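Type III effector NopAA (Sinorhizobium fredii USDA 257, PDB 6SDU) hydrolyses xyloglucan through a glycoside hydrolase family 12 domain, and is a type III effector of a symbiotic rhizobium. Local coordinates at residues G33-D39 / S72-F78; N88-F94 / N231-K237. Residue numbers count along the deposited sequence, not the author numbering.

Interaction 1 (G33-D39 / S72-F78); sequences GYSWNND and SYPHVAF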
# COMPACT_ATOMS: atom_id res chain seq x y z
N GLY A 33 1.74 -11.86 -15.25
CA GLY A 33 2.58 -11.43 -14.15
C GLY A 33 1.93 -10.54 -13.12
O GLY A 33 2.56 -10.23 -12.10
N TYR A 34 0.73 -10.03 -13.38
CA TYR A 34 0.01 -9.24 -12.40
C TYR A 34 -1.05 -10.13 -11.78
O TYR A 34 -1.65 -10.96 -12.47
CB TYR A 34 -0.62 -8.00 -13.03
CG TYR A 34 0.35 -6.93 -13.50
CD1 TYR A 34 1.02 -7.04 -14.73
CD2 TYR A 34 0.58 -5.78 -12.74
CE1 TYR A 34 1.90 -6.05 -15.17
CE2 TYR A 34 1.46 -4.79 -13.17
CZ TYR A 34 2.12 -4.93 -14.39
OH TYR A 34 3.00 -3.95 -14.81
N SER A 35 -1.28 -9.96 -10.49
CA SER A 35 -2.40 -10.64 -9.84
C SER A 35 -3.21 -9.63 -9.04
O SER A 35 -2.69 -8.58 -8.62
CB SER A 35 -1.94 -11.82 -8.96
OG SER A 35 -1.16 -11.38 -7.87
N TRP A 36 -4.50 -9.92 -8.90
CA TRP A 36 -5.43 -9.07 -8.17
C TRP A 36 -6.08 -9.90 -7.07
O TRP A 36 -6.49 -11.03 -7.32
CB TRP A 36 -6.49 -8.48 -9.10
CG TRP A 36 -5.93 -7.50 -10.13
CD1 TRP A 36 -5.91 -6.12 -10.04
CD2 TRP A 36 -5.34 -7.82 -11.40
NE1 TRP A 36 -5.33 -5.59 -11.17
CE2 TRP A 36 -4.98 -6.60 -12.02
CE3 TRP A 36 -5.08 -9.03 -12.07
CZ2 TRP A 36 -4.36 -6.55 -13.28
CZ3 TRP A 36 -4.48 -8.98 -13.32
CH2 TRP A 36 -4.12 -7.75 -13.91
N ASN A 37 -6.17 -9.33 -5.86
CA ASN A 37 -6.67 -10.05 -4.68
C ASN A 37 -7.71 -9.22 -3.94
O ASN A 37 -7.43 -8.11 -3.49
CB ASN A 37 -5.50 -10.39 -3.76
CG ASN A 37 -4.44 -11.21 -4.47
OD1 ASN A 37 -4.52 -12.44 -4.48
ND2 ASN A 37 -3.46 -10.53 -5.09
N ASN A 38 -8.92 -9.79 -3.80
CA ASN A 38 -10.04 -9.19 -3.06
C ASN A 38 -9.96 -9.52 -1.57
O ASN A 38 -10.84 -10.17 -1.01
CB ASN A 38 -11.37 -9.67 -3.64
CG ASN A 38 -12.51 -8.75 -3.30
OD1 ASN A 38 -12.32 -7.56 -3.14
ND2 ASN A 38 -13.71 -9.31 -3.16
N ASP A 39 -8.90 -9.03 -0.92
CA ASP A 39 -8.63 -9.40 0.47
C ASP A 39 -9.53 -8.65 1.45
O ASP A 39 -9.45 -7.42 1.54
CB ASP A 39 -7.17 -9.15 0.82
CG ASP A 39 -6.25 -10.12 0.14
OD1 ASP A 39 -6.72 -10.86 -0.76
OD2 ASP A 39 -5.05 -10.14 0.53
N SER A 72 -9.93 -4.58 5.06
CA SER A 72 -9.64 -5.15 3.76
C SER A 72 -8.43 -4.48 3.13
O SER A 72 -8.06 -3.35 3.49
CB SER A 72 -10.87 -5.02 2.86
OG SER A 72 -11.11 -3.64 2.58
N TYR A 73 -7.80 -5.19 2.21
CA TYR A 73 -6.74 -4.63 1.37
C TYR A 73 -6.88 -5.19 -0.04
O TYR A 73 -6.11 -6.07 -0.45
CB TYR A 73 -5.35 -4.94 1.95
CG TYR A 73 -4.17 -4.30 1.18
CD1 TYR A 73 -4.13 -2.92 0.92
CD2 TYR A 73 -3.10 -5.07 0.73
CE1 TYR A 73 -3.06 -2.34 0.23
CE2 TYR A 73 -2.02 -4.51 0.03
CZ TYR A 73 -2.00 -3.15 -0.22
OH TYR A 73 -0.93 -2.60 -0.92
N PRO A 74 -7.89 -4.74 -0.79
CA PRO A 74 -7.94 -5.07 -2.22
C PRO A 74 -6.68 -4.54 -2.91
O PRO A 74 -6.30 -3.38 -2.74
CB PRO A 74 -9.18 -4.33 -2.72
CG PRO A 74 -9.45 -3.27 -1.70
CD PRO A 74 -9.01 -3.87 -0.38
N HIS A 75 -6.03 -5.40 -3.69
CA HIS A 75 -4.77 -4.93 -4.24
C HIS A 75 -4.40 -5.70 -5.48
O HIS A 75 -4.89 -6.80 -5.73
CB HIS A 75 -3.65 -5.02 -3.22
CG HIS A 75 -3.26 -6.43 -2.89
ND1 HIS A 75 -3.92 -7.18 -1.95
CD2 HIS A 75 -2.26 -7.21 -3.36
CE1 HIS A 75 -3.35 -8.37 -1.85
NE2 HIS A 75 -2.35 -8.42 -2.70
N VAL A 76 -3.50 -5.09 -6.24
CA VAL A 76 -2.82 -5.68 -7.38
C VAL A 76 -1.40 -5.99 -6.90
O VAL A 76 -0.88 -5.30 -6.03
CB VAL A 76 -2.85 -4.70 -8.57
CG1 VAL A 76 -2.18 -3.37 -8.18
CG2 VAL A 76 -2.18 -5.29 -9.84
N ALA A 77 -0.82 -7.08 -7.39
CA ALA A 77 0.52 -7.50 -6.96
C ALA A 77 1.37 -7.90 -8.16
O ALA A 77 0.88 -8.48 -9.13
CB ALA A 77 0.45 -8.67 -5.95
N PHE A 78 2.68 -7.65 -8.04
CA PHE A 78 3.67 -7.96 -9.08
C PHE A 78 4.92 -8.56 -8.43
O PHE A 78 5.56 -7.92 -7.59
CB PHE A 78 4.02 -6.69 -9.87
CG PHE A 78 4.87 -6.94 -11.12
CD1 PHE A 78 6.26 -6.89 -11.06
CD2 PHE A 78 4.26 -7.17 -12.35
CE1 PHE A 78 7.03 -7.09 -12.22
CE2 PHE A 78 5.03 -7.37 -13.50
CZ PHE A 78 6.42 -7.33 -13.43

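Interaction 2 (N88-F94 / N231-K237); sequences NTLSSSF and NWSVTSK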
# COMPACT_ATOMS: atom_id res chain seq x y z
N ASN A 88 18.66 -3.16 -11.39
CA ASN A 88 19.07 -1.94 -12.07
C ASN A 88 17.98 -0.89 -12.10
O ASN A 88 18.26 0.31 -11.96
CB ASN A 88 19.49 -2.26 -13.52
CG ASN A 88 20.50 -3.41 -13.61
OD1 ASN A 88 21.63 -3.31 -13.12
ND2 ASN A 88 20.09 -4.52 -14.22
N THR A 89 16.72 -1.31 -12.27
CA THR A 89 15.58 -0.41 -12.27
C THR A 89 14.40 -1.08 -11.59
O THR A 89 14.01 -2.19 -11.97
CB THR A 89 15.20 -0.02 -13.70
OG1 THR A 89 16.21 0.84 -14.26
CG2 THR A 89 13.86 0.68 -13.73
N LEU A 90 13.80 -0.40 -10.61
CA LEU A 90 12.55 -0.86 -10.00
C LEU A 90 11.72 0.38 -9.69
O LEU A 90 11.91 1.05 -8.67
CB LEU A 90 12.78 -1.71 -8.75
CG LEU A 90 11.49 -2.30 -8.14
CD1 LEU A 90 10.67 -3.08 -9.17
CD2 LEU A 90 11.82 -3.19 -6.97
N SER A 91 10.79 0.69 -10.58
CA SER A 91 9.94 1.85 -10.44
C SER A 91 8.49 1.46 -10.72
O SER A 91 8.21 0.38 -11.26
CB SER A 91 10.37 2.96 -11.40
OG SER A 91 10.18 2.52 -12.73
N SER A 92 7.58 2.32 -10.31
CA SER A 92 6.16 2.06 -10.50
C SER A 92 5.42 3.36 -10.78
O SER A 92 5.79 4.42 -10.26
CB SER A 92 5.59 1.36 -9.26
OG SER A 92 4.32 0.81 -9.53
N SER A 93 4.40 3.28 -11.63
CA SER A 93 3.52 4.42 -11.93
C SER A 93 2.10 4.13 -11.48
O SER A 93 1.60 3.02 -11.70
CB SER A 93 3.51 4.72 -13.43
OG SER A 93 4.77 5.22 -13.83
N PHE A 94 1.43 5.13 -10.89
CA PHE A 94 0.05 5.00 -10.43
C PHE A 94 -0.77 6.21 -10.86
O PHE A 94 -0.24 7.32 -10.96
CB PHE A 94 -0.02 4.84 -8.89
CG PHE A 94 0.50 6.03 -8.12
CD1 PHE A 94 1.86 6.21 -7.93
CD2 PHE A 94 -0.38 6.96 -7.55
CE1 PHE A 94 2.36 7.30 -7.22
CE2 PHE A 94 0.10 8.06 -6.83
CZ PHE A 94 1.49 8.22 -6.68
N ASN A 231 -4.41 3.61 -13.94
CA ASN A 231 -3.20 2.99 -14.43
C ASN A 231 -2.39 2.52 -13.24
O ASN A 231 -2.37 3.17 -12.19
CB ASN A 231 -2.39 3.94 -15.30
CG ASN A 231 -1.14 3.28 -15.80
OD1 ASN A 231 -1.21 2.29 -16.52
ND2 ASN A 231 0.02 3.79 -15.40
N TRP A 232 -1.76 1.35 -13.40
CA TRP A 232 -0.76 0.84 -12.47
C TRP A 232 0.17 -0.07 -13.25
O TRP A 232 -0.29 -1.04 -13.86
CB TRP A 232 -1.38 0.08 -11.28
CG TRP A 232 -0.36 -0.10 -10.18
CD1 TRP A 232 0.07 0.86 -9.31
CD2 TRP A 232 0.41 -1.30 -9.87
NE1 TRP A 232 1.04 0.34 -8.47
CE2 TRP A 232 1.26 -0.97 -8.79
CE3 TRP A 232 0.43 -2.60 -10.38
CZ2 TRP A 232 2.11 -1.90 -8.20
CZ3 TRP A 232 1.29 -3.52 -9.79
CH2 TRP A 232 2.11 -3.17 -8.71
N SER A 233 1.47 0.22 -13.22
CA SER A 233 2.47 -0.57 -13.92
C SER A 233 3.73 -0.65 -13.07
O SER A 233 3.99 0.23 -12.25
CB SER A 233 2.80 0.03 -15.30
OG SER A 233 3.23 1.38 -15.17
N VAL A 234 4.51 -1.71 -13.26
CA VAL A 234 5.80 -1.88 -12.60
C VAL A 234 6.85 -2.11 -13.67
O VAL A 234 6.61 -2.85 -14.64
CB VAL A 234 5.80 -3.05 -11.59
CG1 VAL A 234 7.23 -3.32 -11.04
CG2 VAL A 234 4.84 -2.75 -10.45
N THR A 235 7.98 -1.42 -13.54
CA THR A 235 9.13 -1.59 -14.42
C THR A 235 10.26 -2.21 -13.61
O THR A 235 10.80 -1.57 -12.70
CB THR A 235 9.56 -0.25 -15.03
OG1 THR A 235 8.48 0.29 -15.81
CG2 THR A 235 10.80 -0.42 -15.89
N SER A 236 10.57 -3.47 -13.88
CA SER A 236 11.64 -4.18 -13.19
C SER A 236 12.72 -4.57 -14.19
O SER A 236 12.45 -5.30 -15.14
CB SER A 236 11.10 -5.42 -12.48
OG SER A 236 12.14 -6.05 -11.74
N LYS A 237 13.94 -4.07 -13.97
CA LYS A 237 15.08 -4.43 -14.81
C LYS A 237 16.35 -4.67 -13.98
O LYS A 237 17.24 -5.39 -14.43
CB LYS A 237 15.36 -3.34 -15.84
CG LYS A 237 14.29 -3.19 -16.91
CD LYS A 237 14.70 -2.15 -17.95
CE LYS A 237 14.44 -0.74 -17.46
NZ LYS A 237 14.47 0.26 -18.57
OXT LYS A 237 16.52 -4.15 -12.87

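Interaction 1 (G33-D39 / S72-F78)
Val76 lays its CG2 over the five-membered ring of Trp36, 3.8 Å from the ring centroid and 26° off the normal, a CH-pi contact on the face of the sheet that also carries Tyr34 and Phe78. The same Val76 CG2 reaches the edge of the Tyr34 ring, 4.0 Å from Tyr34 CD2, while the edge of Phe78 meets the Tyr34 face in an edge-to-face pair (centroids 4.9 Å apart, planes at 56°). Behind these side chains the strands run antiparallel: the axes of 34-39 and 72-78 approach to 4.6 Å, with their N-to-C directions at 158°. Two hydrogen-bonded pairs set the register: Ser35 N to Ala77 O (3.0 Å) with Ala77 N to Ser35 O (2.7 Å), and Asn37 N to His75 O (2.8 Å) with His75 N to Asn37 O (3.1 Å). Trp36 and Val76 form the non-hydrogen-bonded pair between them. At Asn38 the chain makes an inverse gamma turn, yet Tyr73 N still donates to Asp39 O (2.9 Å). On the opposite face, His75 ND1 donates to Tyr73 O (2.9 Å), a bond that fixes the imidazole, whose CE1 lies 3.4 Å from Asp39 OD2. Tyr73 OH bonds to Ala107 O; its side chain lies about 7 Å from the bound beta-D-glucopyranose, consistent with this face lining the substrate cleft. Strand 28-31 flanks strand 34-40, and strand 208-218 flanks strand 72-83; the Trp36 and Val76 face packs into the beta-sandwich interior, against Val52, Trp58 and Trp232.

Interaction 2 (N88-F94 / N231-K237)
Between 88-94 and 231-237, neighbours in the outer sheet of the GH12 beta-sandwich (jelly roll), the side chains alternate strictly: Leu90, Ser92 and Phe94 pair with Ser236, Val234 and Trp232 on the inner face, turned to strands 72-83 and 208-218 of the other sheet, Ser91 and Ser93 with Thr235 and Ser233 on the outer. Leu90 (chi1 t, chi2 p) brings CD1 to 3.9 Å from Val234 CG1. Phe94, with chi1 p, swings its ring away from the partner strand, so that CB meets the edge of the Trp232 indole, 4.0 Å from CD1; Trp232 itself, chi1 t, leans toward 88-94 and meets the rings of Tyr214 and Tyr108. The t rotamer of Ser92 brings OG within 2.8 Å of Ser233 O, to which it donates; OG is also hydrogen-bonded to Tyr108 OH, and the carbonyl also accepts from Ser93 N (3.1 Å). Ser233 N to Ser93 O (3.2 Å) completes this pair; Ser91 N to Thr235 O (3.1 Å) and Thr235 N to Ser91 O (2.9 Å) form the next. Beyond it, Lys237 N donates to Thr89 O (2.7 Å). Lys237 OXT accepts from Asn88 N (2.8 Å) and Thr89 N (2.9 Å), and Asn88, chi1 m, sends ND2 to Lys237 O (3.0 Å). Hydrogen bonding thus runs on to the chain's last residue, whose carboxylate charge is met by neutral N-H groups of 88-94.

From the N terminus, interaction 1 closes first: strand 34-40 leads through hairpin strands 48-54 and 57-62 before strand 72-83 returns beside it. Interaction 2 then opens at strand 90-97, the next strand in the chain, and closes only at the C terminus after 136 intervening residues. The loops lie in series, neither nested nor crossed. They belong to different sheets of the beta-sandwich, interaction 1 to the cleft-side sheet and interaction 2 to the outer one, and meet across the core. There Tyr34 OH lies 3.1 Å from Val234 N, a probable hydrogen bond, and Val76 CG1 packs 3.5 Å from Trp232 CE3, joining the two layers.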